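PDB 6C46: dTDP-4-dehydrorhamnose 3,5-epimerase from Elizabethkingia anophelis NUHP1, which probably catalyses the 3,5-epimerization of dTDP-4-dehydro-6-deoxy-glucose that yields dTDP-4-dehydro-beta-L-rhamnose, a step of dTDP-L-rhamnose biosynthesis. Local coordinates for residues Tyr38-Lys41 / Lys42-Leu46; Gly108-Ser112 / Ala113-Leu117; Phe145-Lys148 / Glu149-Gly152. All coordinates share one frame; numbering follows the deposited sequence. Where two conformers were deposited one is given.

Interaction 1 (Tyr38-Lys41 / Lys42-Leu46). With CA (calcium ion), chain F.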
# COMPACT_ATOMS: atom_id res chain seq x y z
N TYR A 38 5.89 -1.31 -5.98
CA TYR A 38 7.10 -1.02 -5.24
C TYR A 38 7.85 -2.33 -5.03
O TYR A 38 7.23 -3.38 -4.87
CB TYR A 38 6.81 -0.37 -3.87
CG TYR A 38 8.07 -0.16 -3.05
CD1 TYR A 38 8.99 0.81 -3.42
CD2 TYR A 38 8.35 -0.97 -1.96
CE1 TYR A 38 10.16 1.00 -2.71
CE2 TYR A 38 9.54 -0.79 -1.22
CZ TYR A 38 10.43 0.20 -1.62
OH TYR A 38 11.61 0.42 -0.93
N ASN A 39 9.18 -2.23 -5.01
CA ASN A 39 10.02 -3.41 -4.81
C ASN A 39 11.24 -2.95 -4.03
O ASN A 39 12.00 -2.13 -4.52
CB ASN A 39 10.40 -4.05 -6.16
CG ASN A 39 11.32 -5.25 -6.01
OD1 ASN A 39 12.33 -5.17 -5.32
ND2 ASN A 39 10.97 -6.39 -6.67
N GLU A 40 11.42 -3.45 -2.81
CA GLU A 40 12.47 -2.94 -1.94
C GLU A 40 13.86 -3.21 -2.52
O GLU A 40 14.74 -2.35 -2.45
CB GLU A 40 12.33 -3.58 -0.56
CG GLU A 40 13.48 -3.19 0.38
CD GLU A 40 13.26 -3.69 1.79
OE1 GLU A 40 12.08 -3.82 2.22
OE2 GLU A 40 14.27 -3.89 2.50
N LYS A 41 14.08 -4.40 -3.08
CA LYS A 41 15.38 -4.76 -3.61
C LYS A 41 15.76 -3.84 -4.75
O LYS A 41 16.88 -3.32 -4.80
CB LYS A 41 15.37 -6.22 -4.07
CG LYS A 41 16.68 -6.70 -4.67
CD LYS A 41 16.61 -8.17 -5.12
CE LYS A 41 16.48 -9.10 -3.92
NZ LYS A 41 16.35 -10.56 -4.28
N LYS A 42 14.82 -3.60 -5.67
CA LYS A 42 15.12 -2.72 -6.80
C LYS A 42 15.40 -1.32 -6.34
O LYS A 42 16.33 -0.66 -6.84
CB LYS A 42 13.95 -2.73 -7.79
CG LYS A 42 13.77 -4.10 -8.48
CD LYS A 42 12.54 -4.15 -9.39
CE LYS A 42 12.44 -5.51 -10.11
NZ LYS A 42 11.18 -5.51 -10.86
N PHE A 43 14.60 -0.83 -5.40
CA PHE A 43 14.77 0.53 -4.91
C PHE A 43 16.13 0.68 -4.24
O PHE A 43 16.85 1.66 -4.49
CB PHE A 43 13.65 0.87 -3.95
CG PHE A 43 13.75 2.25 -3.39
CD1 PHE A 43 13.28 3.33 -4.10
CD2 PHE A 43 14.31 2.45 -2.13
CE1 PHE A 43 13.36 4.62 -3.58
CE2 PHE A 43 14.40 3.72 -1.60
CZ PHE A 43 13.92 4.81 -2.32
N GLU A 44 16.49 -0.27 -3.37
CA GLU A 44 17.77 -0.17 -2.67
C GLU A 44 18.95 -0.31 -3.64
O GLU A 44 19.96 0.39 -3.49
CB GLU A 44 17.84 -1.23 -1.56
CG GLU A 44 16.85 -0.88 -0.45
CD GLU A 44 16.84 -1.89 0.71
OE1 GLU A 44 17.32 -3.04 0.57
OE2 GLU A 44 16.36 -1.49 1.78
N GLU A 45 18.83 -1.18 -4.65
CA GLU A 45 19.86 -1.30 -5.68
C GLU A 45 20.08 0.03 -6.39
O GLU A 45 21.22 0.41 -6.69
CB GLU A 45 19.50 -2.39 -6.69
CG GLU A 45 19.67 -3.84 -6.20
CD GLU A 45 19.08 -4.92 -7.13
OE1 GLU A 45 18.15 -4.66 -7.94
OE2 GLU A 45 19.57 -6.07 -7.02
N LEU A 46 19.01 0.74 -6.70
CA LEU A 46 19.13 1.98 -7.46
C LEU A 46 19.63 3.14 -6.61
O LEU A 46 20.30 4.03 -7.13
CB LEU A 46 17.78 2.36 -8.08
CG LEU A 46 17.37 1.57 -9.33
CD1 LEU A 46 15.87 1.80 -9.58
CD2 LEU A 46 18.20 2.03 -10.54
CA CA F . 16.50 -3.62 2.91
O HOH W 1 18.86 -3.86 3.21
O HOH W 2 16.74 -5.82 2.01
O HOH W 3 16.63 -1.97 4.73

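Interaction 2 (Gly108-Ser112 / Ala113-Leu117)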
# COMPACT_ATOMS: atom_id res chain seq x y z
N GLY A 108 7.10 20.38 -5.66
CA GLY A 108 5.73 19.92 -5.60
C GLY A 108 5.34 19.21 -6.88
O GLY A 108 5.86 19.49 -7.95
N MET A 109 4.36 18.32 -6.76
CA MET A 109 3.88 17.56 -7.90
C MET A 109 2.49 17.02 -7.61
O MET A 109 2.12 16.79 -6.45
CB MET A 109 4.83 16.40 -8.21
CG MET A 109 4.85 15.35 -7.09
SD MET A 109 5.83 13.91 -7.50
CE MET A 109 4.86 13.24 -8.88
N GLU A 110 1.74 16.77 -8.68
CA GLU A 110 0.41 16.18 -8.55
C GLU A 110 0.52 14.66 -8.45
O GLU A 110 1.18 14.01 -9.27
CB GLU A 110 -0.49 16.56 -9.74
CG GLU A 110 -1.87 15.88 -9.66
CD GLU A 110 -2.91 16.44 -10.62
OE1 GLU A 110 -3.71 15.64 -11.16
OE2 GLU A 110 -2.93 17.67 -10.85
N LEU A 111 -0.12 14.09 -7.43
CA LEU A 111 -0.29 12.65 -7.30
C LEU A 111 -1.78 12.35 -7.47
O LEU A 111 -2.62 13.03 -6.88
CB LEU A 111 0.20 12.17 -5.93
CG LEU A 111 1.66 12.51 -5.63
CD1 LEU A 111 2.01 12.18 -4.17
CD2 LEU A 111 2.60 11.75 -6.56
N SER A 112 -2.11 11.34 -8.28
CA SER A 112 -3.52 11.07 -8.53
C SER A 112 -3.74 9.57 -8.70
O SER A 112 -2.81 8.80 -8.99
CB SER A 112 -4.01 11.84 -9.77
OG SER A 112 -3.47 11.29 -10.98
N ALA A 113 -4.99 9.15 -8.53
CA ALA A 113 -5.32 7.76 -8.81
C ALA A 113 -5.06 7.46 -10.27
O ALA A 113 -4.59 6.38 -10.62
CB ALA A 113 -6.78 7.48 -8.47
N GLU A 114 -5.33 8.45 -11.12
CA GLU A 114 -5.12 8.27 -12.55
C GLU A 114 -3.65 8.14 -12.88
O GLU A 114 -3.27 7.26 -13.67
CB GLU A 114 -5.75 9.43 -13.32
CG GLU A 114 -5.61 9.30 -14.83
CD GLU A 114 -6.43 10.33 -15.59
OE1 GLU A 114 -6.62 11.46 -15.07
OE2 GLU A 114 -6.87 10.02 -16.72
N ASN A 115 -2.78 8.99 -12.31
CA ASN A 115 -1.40 8.93 -12.81
C ASN A 115 -0.56 7.87 -12.12
O ASN A 115 0.53 7.55 -12.61
CB ASN A 115 -0.71 10.33 -12.79
CG ASN A 115 -0.35 10.88 -11.39
OD1 ASN A 115 -0.20 10.18 -10.38
ND2 ASN A 115 -0.18 12.21 -11.35
N LYS A 116 -1.05 7.30 -11.00
CA LYS A 116 -0.41 6.17 -10.33
C LYS A 116 1.01 6.47 -9.87
O LYS A 116 1.77 5.55 -9.52
CB LYS A 116 -0.40 4.93 -11.23
CG LYS A 116 -1.76 4.57 -11.78
CD LYS A 116 -1.66 3.34 -12.73
CE LYS A 116 -2.98 3.04 -13.44
NZ LYS A 116 -3.44 4.13 -14.34
N LEU A 117 1.38 7.74 -9.80
CA LEU A 117 2.73 8.09 -9.38
C LEU A 117 2.93 7.92 -7.88
O LEU A 117 2.00 8.07 -7.08
CB LEU A 117 3.05 9.54 -9.78
CG LEU A 117 3.07 9.80 -11.30
CD1 LEU A 117 3.32 11.31 -11.64
CD2 LEU A 117 4.13 8.93 -11.96
O HOH W 4 -0.65 8.64 -7.03

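Interaction 3 (Phe145-Lys148 / Glu149-Gly152)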
# COMPACT_ATOMS: atom_id res chain seq x y z
N PHE A 145 8.89 4.55 12.72
CA PHE A 145 7.64 4.50 13.48
C PHE A 145 7.26 5.88 14.02
O PHE A 145 8.10 6.78 14.19
CB PHE A 145 7.77 3.48 14.61
CG PHE A 145 8.01 2.07 14.12
CD1 PHE A 145 6.98 1.35 13.52
CD2 PHE A 145 9.27 1.48 14.23
CE1 PHE A 145 7.19 0.06 13.04
CE2 PHE A 145 9.50 0.19 13.75
CZ PHE A 145 8.45 -0.52 13.16
N TYR A 146 5.96 6.04 14.25
CA TYR A 146 5.39 7.24 14.85
C TYR A 146 6.01 7.57 16.21
O TYR A 146 6.18 6.69 17.06
CB TYR A 146 3.88 7.05 15.02
CG TYR A 146 3.19 8.17 15.76
CD1 TYR A 146 2.91 9.37 15.11
CD2 TYR A 146 2.81 8.03 17.08
CE1 TYR A 146 2.26 10.41 15.78
CE2 TYR A 146 2.16 9.06 17.76
CZ TYR A 146 1.89 10.25 17.10
OH TYR A 146 1.25 11.28 17.76
N ASN A 147 6.32 8.85 16.43
CA ASN A 147 6.78 9.29 17.75
C ASN A 147 6.35 10.74 17.95
O ASN A 147 6.93 11.66 17.35
CB ASN A 147 8.30 9.14 17.88
CG ASN A 147 8.81 9.57 19.24
OD1 ASN A 147 9.01 10.76 19.51
ND2 ASN A 147 8.98 8.61 20.13
N LYS A 148 5.35 10.95 18.82
CA LYS A 148 4.75 12.28 18.95
C LYS A 148 5.74 13.31 19.46
O LYS A 148 5.75 14.46 18.99
CB LYS A 148 3.53 12.23 19.87
CG LYS A 148 2.87 13.61 20.02
CD LYS A 148 1.48 13.57 20.63
CE LYS A 148 0.65 14.77 20.15
NZ LYS A 148 1.43 16.05 20.04
N GLU A 149 6.54 12.94 20.45
CA GLU A 149 7.45 13.90 21.05
C GLU A 149 8.45 14.43 20.04
O GLU A 149 8.91 15.57 20.16
CB GLU A 149 8.18 13.26 22.23
CG GLU A 149 9.11 14.20 22.96
CD GLU A 149 9.90 13.51 24.06
OE1 GLU A 149 9.67 12.30 24.31
OE2 GLU A 149 10.77 14.17 24.67
N SER A 150 8.78 13.63 19.03
CA SER A 150 9.79 14.01 18.05
C SER A 150 9.26 14.94 16.96
O SER A 150 10.03 15.35 16.09
CB SER A 150 10.37 12.76 17.38
OG SER A 150 9.45 12.23 16.42
N GLU A 151 7.97 15.29 16.96
CA GLU A 151 7.39 15.97 15.81
C GLU A 151 7.99 17.36 15.61
O GLU A 151 8.23 18.09 16.57
CB GLU A 151 5.87 16.04 15.95
CG GLU A 151 5.24 14.68 15.71
CD GLU A 151 3.70 14.67 15.84
OE1 GLU A 151 3.13 15.62 16.39
OE2 GLU A 151 3.08 13.69 15.39
N GLY A 152 8.28 17.69 14.35
CA GLY A 152 8.66 19.03 13.97
C GLY A 152 7.70 19.52 12.90
O GLY A 152 6.84 18.77 12.42
O HOH W 5 0.87 13.51 16.47

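Interaction 1 (Tyr38-Lys41 / Lys42-Leu46)
E40 and E44, one helical turn apart, share a calcium ion. E40 binds through a single oxygen, E40 OE2 lying 2.3 Å from the metal. E44 is bidentate, with E44 OE1 at 2.5 Å and E44 OE2 at 2.4 Å from it; three waters complete the six ligand atoms. The carboxylate planes stand 67° apart. E40 OE2 and E44 OE2 lie 3.3 Å from each other, both on the calcium, whose charge would be expected to offset their repulsion. The spare E40 OE1 bonds to H52 of the second subunit, and E44 OE2 also accepts from G51 N.

Hydrogen bonds cap the start of the helix. N39 is its N-cap: with CG anti to the backbone N (chi1 178°), OD1 accepts from K42 N at 3.0 Å, the donor standing above the amide carbonyl plane. The aliphatic part of K42 runs across the N39 amide. N39 O also accepts from F43 N, the first i to i+4 bond.

Among apolar contacts, Y38 CE1 rests 3.7 Å from F43 CB, the rings meeting obliquely. The contact joins strand 32-39, paired antiparallel with a strand of the second subunit, to helix 40-47, whose F43 packs on L11 of strand 10-13.

Interaction 2 (Gly108-Ser112 / Ala113-Leu117)
N115 OD1 is gripped by two backbone N-H groups, S112 N at 3.1 Å and L117 N at 3.0 Å, which reach it from opposite faces of the amide plane. The second of these bonds makes an Asx turn, closing the backbone over K116; the first ties the same oxygen back to the end of the strand. The other branch of the amide is used too. N115 ND2 donates to E110 O at 3.1 Å, with the acceptor nearly in the amide plane, although the donor itself sits well above the E110 carbonyl plane. Three bonds therefore fix the rotation of this side chain.

S112 returns the grip. Its OG lies between its own backbone N and carbonyl carbon (chi1 71°), where it accepts from N115 N at 2.7 Å, so each of these two side chains bonds to the other residue's main chain, in the manner of a capping box. S112 O receives K116 N at 3.1 Å, completing a turn in which 113-115 coil in a helical sense, though no regular helix develops.

The apolar part of the contact is L117 against two strand side chains: its CD1 touches M109 CE at 3.7 Å, and its CB touches L111 CD2 at 3.9 Å. M109 is bent at its last torsion (chi3 -65°), which carries the methyl to the leucine.

The turn leads from strand 106-112, within this chain an outer strand of the five-stranded sheet, paired with 88-95, into strand 118-121 of the six-stranded sheet. M109 and L111 pack on F119 of that second strand, while I21 of strand 20-23 lies against M109 and L117.

Interaction 3 (Phe145-Lys148 / Glu149-Gly152)
S150 folds back on N147 in the compact half of this turn. Its OG, placed between its own backbone N and carbonyl carbon (chi1 76°), donates to N147 O at 2.7 Å, and S150 N reaches the same carbonyl oxygen at 3.2 Å from above the carbonyl plane. N147 O is thus held by two donors of one residue. The N147 side chain adds a weak bond, OD1 accepting from S150 N at 2.9 Å, and OD1 also lies 3.2 Å from S150 CB. One residue further on, E151 N bonds to K148 O at 3.1 Å and carries the chain out of the turn.

The other half is looser and bridged by one water. E151 OE2 comes within 3.4 Å of Y146 CE1, the carboxylate standing 81° from the ring plane, and the water, at the ring edge, joins Y146 OH to E151 OE2, donating to the latter. K148 NZ stays 4.0 Å from E151 OE1, too far for a salt bridge, so this pair contributes at most a diffuse attraction. Y146 is predicted to stack on the thymidine ring of the substrate; K148 N lies 3.8 Å above one face of the Y146 ring, toward the rim.

The turn follows strand 135-142 and opens strand 151-153, which pairs with strand 66-72. Q72 of strand 66-72 in the same chain bonds to N147 N and F145 O, and F145 packs against N39 of the second subunit.

Along the chain the three contacts follow in order, and within one chain none touches another. The centres of interactions 1 and 2 are about 20 Å apart; the centre of interaction 3 is about 26 and 27 Å from theirs. Interactions 2 and 3 both reach the five-stranded sheet of this cupin fold, at strands 106-112 and 151-153, outermost within this chain, on opposite sides of its centre. Interaction 2 also leads into the six-stranded sheet. Interactions 1 and 3 come together across the dimer interface, where F145 of one subunit meets N39 and K41 of the other. In interaction 3, E151 and Y146 lie about 7 Å, between side chains, from the predicted catalytic H70 and Y140 respectively.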